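Local coordinates for Lin1840 protein (PDB 4ZOC) that probably hydrolyses terminal, non-reducing beta-D-glucosyl residues to release glucose, as a family 3 glycoside hydrolase involved in beta-1,2-glucan metabolism, at residues L23-S26 with P27-K31; G174-S177 with K178-E181; R347-N351 with N352-K356. The protein carries 2 engineered substitutions. All coordinates share one frame; numbering follows the deposited sequence.

Interaction 1 of 3, residues L23-S26 with P27-K31; sequences LQLS and PFLFK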
# COMPACT_ATOMS: atom_id res chain seq x y z
N LEU A 23 -30.69 -8.18 -17.93
CA LEU A 23 -29.59 -8.87 -18.53
C LEU A 23 -29.02 -8.10 -19.75
O LEU A 23 -29.75 -7.62 -20.61
CB LEU A 23 -30.03 -10.22 -18.97
CG LEU A 23 -29.00 -11.05 -19.73
CD1 LEU A 23 -27.89 -11.54 -18.84
CD2 LEU A 23 -29.73 -12.18 -20.38
N GLN A 24 -27.70 -8.01 -19.80
CA GLN A 24 -26.97 -7.47 -20.94
C GLN A 24 -26.10 -8.53 -21.59
O GLN A 24 -25.37 -9.27 -20.90
CB GLN A 24 -26.10 -6.26 -20.51
CG GLN A 24 -25.43 -5.54 -21.65
CD GLN A 24 -24.60 -4.42 -21.11
OE1 GLN A 24 -23.59 -4.66 -20.38
NE2 GLN A 24 -25.01 -3.19 -21.41
N LEU A 25 -26.19 -8.59 -22.94
CA LEU A 25 -25.49 -9.58 -23.75
C LEU A 25 -24.65 -8.99 -24.85
O LEU A 25 -24.96 -7.92 -25.34
CB LEU A 25 -26.47 -10.59 -24.34
CG LEU A 25 -27.29 -11.32 -23.35
CD1 LEU A 25 -28.27 -12.16 -24.17
CD2 LEU A 25 -26.50 -12.22 -22.44
N SER A 26 -23.61 -9.73 -25.27
CA SER A 26 -22.82 -9.38 -26.44
C SER A 26 -23.71 -9.48 -27.68
O SER A 26 -24.69 -10.26 -27.66
CB SER A 26 -21.68 -10.35 -26.57
OG SER A 26 -20.71 -10.11 -25.56
N PRO A 27 -23.40 -8.75 -28.76
CA PRO A 27 -24.38 -8.66 -29.86
C PRO A 27 -24.67 -9.99 -30.58
O PRO A 27 -25.79 -10.22 -31.13
CB PRO A 27 -23.74 -7.69 -30.83
CG PRO A 27 -22.24 -7.70 -30.49
CD PRO A 27 -22.27 -7.83 -28.98
N PHE A 28 -23.66 -10.84 -30.64
CA PHE A 28 -23.78 -12.08 -31.44
C PHE A 28 -24.59 -13.17 -30.72
O PHE A 28 -24.80 -14.26 -31.27
CB PHE A 28 -22.39 -12.62 -31.85
CG PHE A 28 -21.41 -12.69 -30.74
CD1 PHE A 28 -21.40 -13.79 -29.92
CD2 PHE A 28 -20.47 -11.68 -30.55
CE1 PHE A 28 -20.48 -13.86 -28.88
CE2 PHE A 28 -19.56 -11.75 -29.48
CZ PHE A 28 -19.58 -12.84 -28.68
N LEU A 29 -25.07 -12.86 -29.53
CA LEU A 29 -26.09 -13.67 -28.84
C LEU A 29 -27.53 -13.34 -29.27
O LEU A 29 -28.46 -13.99 -28.86
CB LEU A 29 -25.96 -13.61 -27.32
CG LEU A 29 -24.57 -14.03 -26.87
CD1 LEU A 29 -24.24 -13.70 -25.45
CD2 LEU A 29 -24.39 -15.53 -27.09
N PHE A 30 -27.69 -12.39 -30.16
CA PHE A 30 -29.00 -12.00 -30.60
C PHE A 30 -29.17 -12.42 -32.04
O PHE A 30 -28.28 -12.31 -32.86
CB PHE A 30 -29.20 -10.48 -30.48
CG PHE A 30 -29.22 -9.96 -29.09
CD1 PHE A 30 -28.06 -9.61 -28.47
CD2 PHE A 30 -30.41 -9.77 -28.41
CE1 PHE A 30 -28.09 -9.07 -27.17
CE2 PHE A 30 -30.44 -9.26 -27.11
CZ PHE A 30 -29.27 -8.90 -26.51
N LYS A 31 -30.38 -12.82 -32.39
CA LYS A 31 -30.74 -12.92 -33.76
C LYS A 31 -30.55 -11.55 -34.49
O LYS A 31 -30.80 -10.44 -33.93
CB LYS A 31 -32.21 -13.34 -33.84
CG LYS A 31 -32.78 -13.43 -35.24
CD LYS A 31 -34.23 -13.90 -35.11
CE LYS A 31 -34.98 -13.79 -36.43
NZ LYS A 31 -34.38 -14.75 -37.38

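Interaction 2 of 3, residues G174-S177 with K178-E181; sequences GDAS and KLNE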
# COMPACT_ATOMS: atom_id res chain seq x y z
N GLY A 174 -24.12 16.43 -23.39
CA GLY A 174 -24.72 17.78 -23.39
C GLY A 174 -25.75 17.98 -22.31
O GLY A 174 -25.51 17.63 -21.16
N ASP A 175 -26.91 18.56 -22.67
CA ASP A 175 -27.97 18.75 -21.73
C ASP A 175 -28.67 17.41 -21.56
O ASP A 175 -29.36 16.92 -22.48
CB ASP A 175 -28.89 19.92 -22.17
CG ASP A 175 -30.14 20.02 -21.33
OD1 ASP A 175 -30.43 19.19 -20.44
OD2 ASP A 175 -30.86 20.95 -21.58
N ALA A 176 -28.47 16.80 -20.40
CA ALA A 176 -28.93 15.41 -20.20
C ALA A 176 -30.44 15.27 -20.37
O ALA A 176 -30.93 14.19 -20.68
CB ALA A 176 -28.53 14.86 -18.85
N SER A 177 -31.18 16.33 -20.07
CA SER A 177 -32.68 16.23 -20.15
C SER A 177 -33.17 16.19 -21.58
O SER A 177 -34.36 16.00 -21.77
CB SER A 177 -33.32 17.42 -19.41
OG SER A 177 -33.12 18.61 -20.14
N LYS A 178 -32.28 16.37 -22.57
CA LYS A 178 -32.61 16.36 -23.98
C LYS A 178 -31.93 15.24 -24.77
O LYS A 178 -31.79 15.34 -25.97
CB LYS A 178 -32.28 17.73 -24.57
CG LYS A 178 -33.18 18.88 -24.06
CD LYS A 178 -32.73 20.15 -24.75
CE LYS A 178 -33.40 21.44 -24.24
NZ LYS A 178 -34.84 21.18 -23.93
N LEU A 179 -31.59 14.13 -24.12
CA LEU A 179 -30.99 13.00 -24.82
C LEU A 179 -31.98 12.33 -25.78
O LEU A 179 -31.60 11.51 -26.64
CB LEU A 179 -30.34 12.02 -23.82
CG LEU A 179 -28.96 12.52 -23.34
CD1 LEU A 179 -28.55 11.81 -22.07
CD2 LEU A 179 -27.89 12.39 -24.42
N ASN A 180 -33.27 12.69 -25.65
CA ASN A 180 -34.24 12.14 -26.56
C ASN A 180 -34.31 12.91 -27.86
O ASN A 180 -34.84 12.39 -28.84
CB ASN A 180 -35.60 12.04 -25.91
CG ASN A 180 -36.18 13.39 -25.61
OD1 ASN A 180 -35.52 14.31 -25.16
ND2 ASN A 180 -37.43 13.53 -25.87
N GLU A 181 -33.67 14.08 -27.90
CA GLU A 181 -33.68 15.00 -29.07
C GLU A 181 -32.31 15.21 -29.68
O GLU A 181 -32.20 15.37 -30.86
CB GLU A 181 -34.19 16.41 -28.65
CG GLU A 181 -35.58 16.51 -28.01
CD GLU A 181 -35.91 17.93 -27.50
OE1 GLU A 181 -35.10 18.87 -27.67
OE2 GLU A 181 -37.00 18.12 -26.90
O HOH W 1 -36.53 16.35 -23.61
O HOH W 2 -35.35 19.86 -21.21

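Interaction 3 of 3, residues R347-N351 with N352-K356; sequences RGLKN and NDRTK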
# COMPACT_ATOMS: atom_id res chain seq x y z
N ARG A 347 -32.35 5.56 -32.87
CA ARG A 347 -31.70 6.78 -32.46
C ARG A 347 -30.99 7.50 -33.61
O ARG A 347 -29.77 7.79 -33.61
CB ARG A 347 -30.77 6.48 -31.27
CG ARG A 347 -30.56 7.68 -30.41
CD ARG A 347 -30.36 7.34 -28.96
NE ARG A 347 -30.24 8.62 -28.28
CZ ARG A 347 -29.12 9.34 -28.20
NH1 ARG A 347 -27.99 8.93 -28.76
NH2 ARG A 347 -29.16 10.50 -27.58
N GLY A 348 -31.81 7.84 -34.60
CA GLY A 348 -31.38 8.73 -35.65
C GLY A 348 -30.88 8.07 -36.92
O GLY A 348 -30.74 8.73 -37.90
N LEU A 349 -30.67 6.77 -36.92
CA LEU A 349 -29.98 6.15 -37.99
C LEU A 349 -30.82 5.49 -39.10
O LEU A 349 -30.29 5.18 -40.15
CB LEU A 349 -29.04 5.11 -37.44
CG LEU A 349 -27.94 5.59 -36.49
CD1 LEU A 349 -26.91 4.43 -36.36
CD2 LEU A 349 -27.29 6.86 -36.98
N LYS A 350 -32.08 5.16 -38.84
CA LYS A 350 -32.79 4.20 -39.73
C LYS A 350 -32.82 4.68 -41.16
O LYS A 350 -32.57 3.87 -42.10
CB LYS A 350 -34.23 3.95 -39.26
CG LYS A 350 -34.93 2.77 -39.95
CD LYS A 350 -34.22 1.46 -39.72
CE LYS A 350 -35.18 0.26 -39.77
NZ LYS A 350 -34.70 -0.78 -40.70
N ASN A 351 -33.12 5.97 -41.33
CA ASN A 351 -33.10 6.60 -42.66
C ASN A 351 -32.05 7.68 -42.84
O ASN A 351 -32.23 8.64 -43.62
CB ASN A 351 -34.47 7.22 -42.91
CG ASN A 351 -35.58 6.19 -42.77
OD1 ASN A 351 -36.40 6.29 -41.86
ND2 ASN A 351 -35.57 5.15 -43.63
N ASN A 352 -30.94 7.54 -42.11
CA ASN A 352 -29.94 8.56 -42.06
C ASN A 352 -28.60 7.89 -41.78
O ASN A 352 -28.20 7.73 -40.61
CB ASN A 352 -30.25 9.62 -41.02
CG ASN A 352 -29.23 10.74 -41.03
OD1 ASN A 352 -28.59 10.99 -42.03
ND2 ASN A 352 -29.05 11.39 -39.91
N ASP A 353 -27.91 7.51 -42.84
CA ASP A 353 -26.55 6.96 -42.70
C ASP A 353 -25.59 8.09 -42.34
O ASP A 353 -25.55 9.09 -43.02
CB ASP A 353 -26.13 6.19 -43.97
CG ASP A 353 -24.72 5.63 -43.89
OD1 ASP A 353 -23.77 6.33 -43.48
OD2 ASP A 353 -24.54 4.50 -44.27
N ARG A 354 -24.93 7.97 -41.20
CA ARG A 354 -24.02 8.99 -40.67
C ARG A 354 -22.56 8.56 -40.73
O ARG A 354 -21.75 9.09 -39.94
CB ARG A 354 -24.40 9.32 -39.20
CG ARG A 354 -25.85 9.86 -38.95
CD ARG A 354 -26.13 10.39 -37.50
NE ARG A 354 -25.01 11.18 -37.02
CZ ARG A 354 -24.47 11.04 -35.83
NH1 ARG A 354 -25.08 10.28 -34.92
NH2 ARG A 354 -23.39 11.67 -35.53
N THR A 355 -22.21 7.72 -41.68
CA THR A 355 -20.80 7.43 -42.00
C THR A 355 -20.01 8.74 -42.21
O THR A 355 -18.79 8.81 -41.89
CB THR A 355 -20.64 6.52 -43.29
OG1 THR A 355 -21.37 5.29 -43.15
CG2 THR A 355 -19.16 6.13 -43.61
N LYS A 356 -20.67 9.77 -42.78
CA LYS A 356 -19.97 11.05 -43.11
C LYS A 356 -19.43 11.72 -41.82
O LYS A 356 -18.56 12.55 -41.90
CB LYS A 356 -20.88 11.96 -43.92
CG LYS A 356 -22.02 12.56 -43.11
CD LYS A 356 -22.94 13.35 -44.03
CE LYS A 356 -23.90 12.47 -44.85
NZ LYS A 356 -24.41 13.27 -46.00
O HOH W 3 -27.94 9.66 -34.23
O HOH W 4 -30.70 11.47 -44.64

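Interaction 1 of 3, residues L23-S26 with P27-K31
Leu25, the last residue of strand 23-25, meets both Leu29 and Phe30 as the chain folds back after Ser26. Its CB lies 3.6 Å from Phe30 CE1 and approaches that ring obliquely. Toward Leu29 the same CB is 4.0 Å from CD1, and here the two leucine side chains cross at about a right angle. With Leu25 CG anti to its own carbonyl carbon (chi1 -58°), the branch end runs on beside the aromatic ring, where CD1 comes near Phe30 CZ and CD2 near Leu29 CD1.

The strand belongs to the parallel barrel of the N-terminal TIM-barrel domain, between neighbours 59-61 and 301-302, and residues 27-31 begin the loop leading to helix 37-47. Leu29 packs on Leu43 and Leu44 of that helix, whereas Phe30 reaches across to Val60 and to Ile72 of helix 66-79. The side chain of Ser26 lies about 7 Å from a bound beta-D-glucopyranose, near the sugar without touching it.

At Ser26 the backbone turns into the 3-10 segment 27-29. Leu29 N donates to Ser26 O at 3.2 Å in a bond that is fairly straight at the hydrogen; the donor stands above the carbonyl plane, 47° out of it. Ser26 O also lies 3.5 Å from Phe30 CD1, near the plane of the ring and at its edge. On the side-chain side, Ser26 CB sits over one face of Phe28 in a CH-pi contact, 4.1 Å from the ring centroid and displaced toward the rim on the side of CE2 and CZ. Phe28 has CG between its backbone N and carbonyl carbon (chi1 48°), which folds the ring back over the serine.

Interaction 2 of 3, residues G174-S177 with K178-E181
Asp175 and Lys178 run past each other obliquely, with the carboxylate beside the aliphatic end of the lysine rather than its amino group. Asp175 OD2 is 3.7 Å from Lys178 CE but 4.6 Å from NZ, so opposite charges lie near one another without forming a salt bridge. The lysine chain is extended until its last torsion (chi4 -38°), where NZ bends toward a water that donates to Ser177 OG.

The other carboxylate oxygen, OD1, is gripped twice by Ser177. Ser177 N donates to Asp175 OD1 at 3.0 Å from the anti side, making an Asx turn, and Ser177 OG donates to the same OD1 at 2.8 Å from the syn side; both come from the same face of the carboxylate plane, a little over 30° out of it. These two bonds should limit rotation of the carboxylate. They also connect the aspartate through Ser177 OG and the water to the lysine ammonium.

In the backbone, Lys178 N donates to Asp175 O at 3.0 Å, closing the turn around the short 3-10 segment that starts at Ala176. A second water donates both to Ser177 O and to Asn180 OD1, bridging a 4.0 Å gap between these two acceptors. Leu179 CD1 comes within 3.6 Å of Ala176 O and packs loosely against Ala176 CB.

The turn follows helix 158-173, which Gly174 ends with positive phi, and leads toward barrel strand 187-193; Ala176 and Leu179 both rest on Lys232, immediately before strand 233-236.

Interaction 3 of 3, residues R347-N351 with N352-K356
Leu349 and Arg354 each place CG anti to the carbonyl carbon (chi1 -61° and -59°), which brings the leucine branch and the arginine's aliphatic stem together at about a right angle. Leu349 CD2 touches Arg354 CD at 3.8 Å, with CG almost as close. Past CD, a bend at chi3 (42°) directs NE and the guanidinium off the extended course of the chain. Between the two residues the backbone makes a type I beta turn from Leu349 to Asn352, in the loop joining helix 322-338 of the barrel domain to helix 361-374.

The turn is closed by Asn352 N donating to Leu349 O at 3.1 Å. This bond is nearly straight at hydrogen, but the donor stands well above the carbonyl plane. Alongside it, Leu349 CA makes a CA-H...O contact with Asn352 O. Asn352 CB lies 3.3 Å from Gly348 O, which sets the start of the asparagine side chain against the backbone before the turn. Gly348 itself adopts a positive-phi conformation that suits a residue without CB.

The guanidinium of Arg354 has other partners: NE forms a salt bridge to Asp357, and NH1 bonds to Thr127 OG1. NH1 also donates to a water that donates in turn to Arg347 O, so the water joins the arginine to the backbone just before the turn. Leu349 also packs on Ala66 and Met69 of helix 66-79.

Asp353 begins the step into the 3-10 segment at 355-356 with an Asx turn. Its OD1 accepts Thr355 N at 2.8 Å, nearly in line with the C-O bond, while Thr355 OG1 donates to the same Asp353 OD1 at 2.6 Å on its syn lone pair.

Interaction 1 is a buried contact, interaction 2 lies on the surface and interaction 3 is partly buried. Their chemistry follows: apolar and aromatic packing dominates 23-31, water bridges and an aspartate-serine pair hold 174-181, and 347-356 combines a leucine-arginine contact with polar bonds. Both later stretches contain an Asx turn in which a hydroxyl two residues on shares the aspartate oxygen. Interactions 2 and 3 meet directly, Arg347 NH2 lying 2.8 Å from Leu179 O in a probable hydrogen bond. Interactions 1 and 3 do not touch, their nearest atoms about 12 Å apart, yet both pack against helix 66-79.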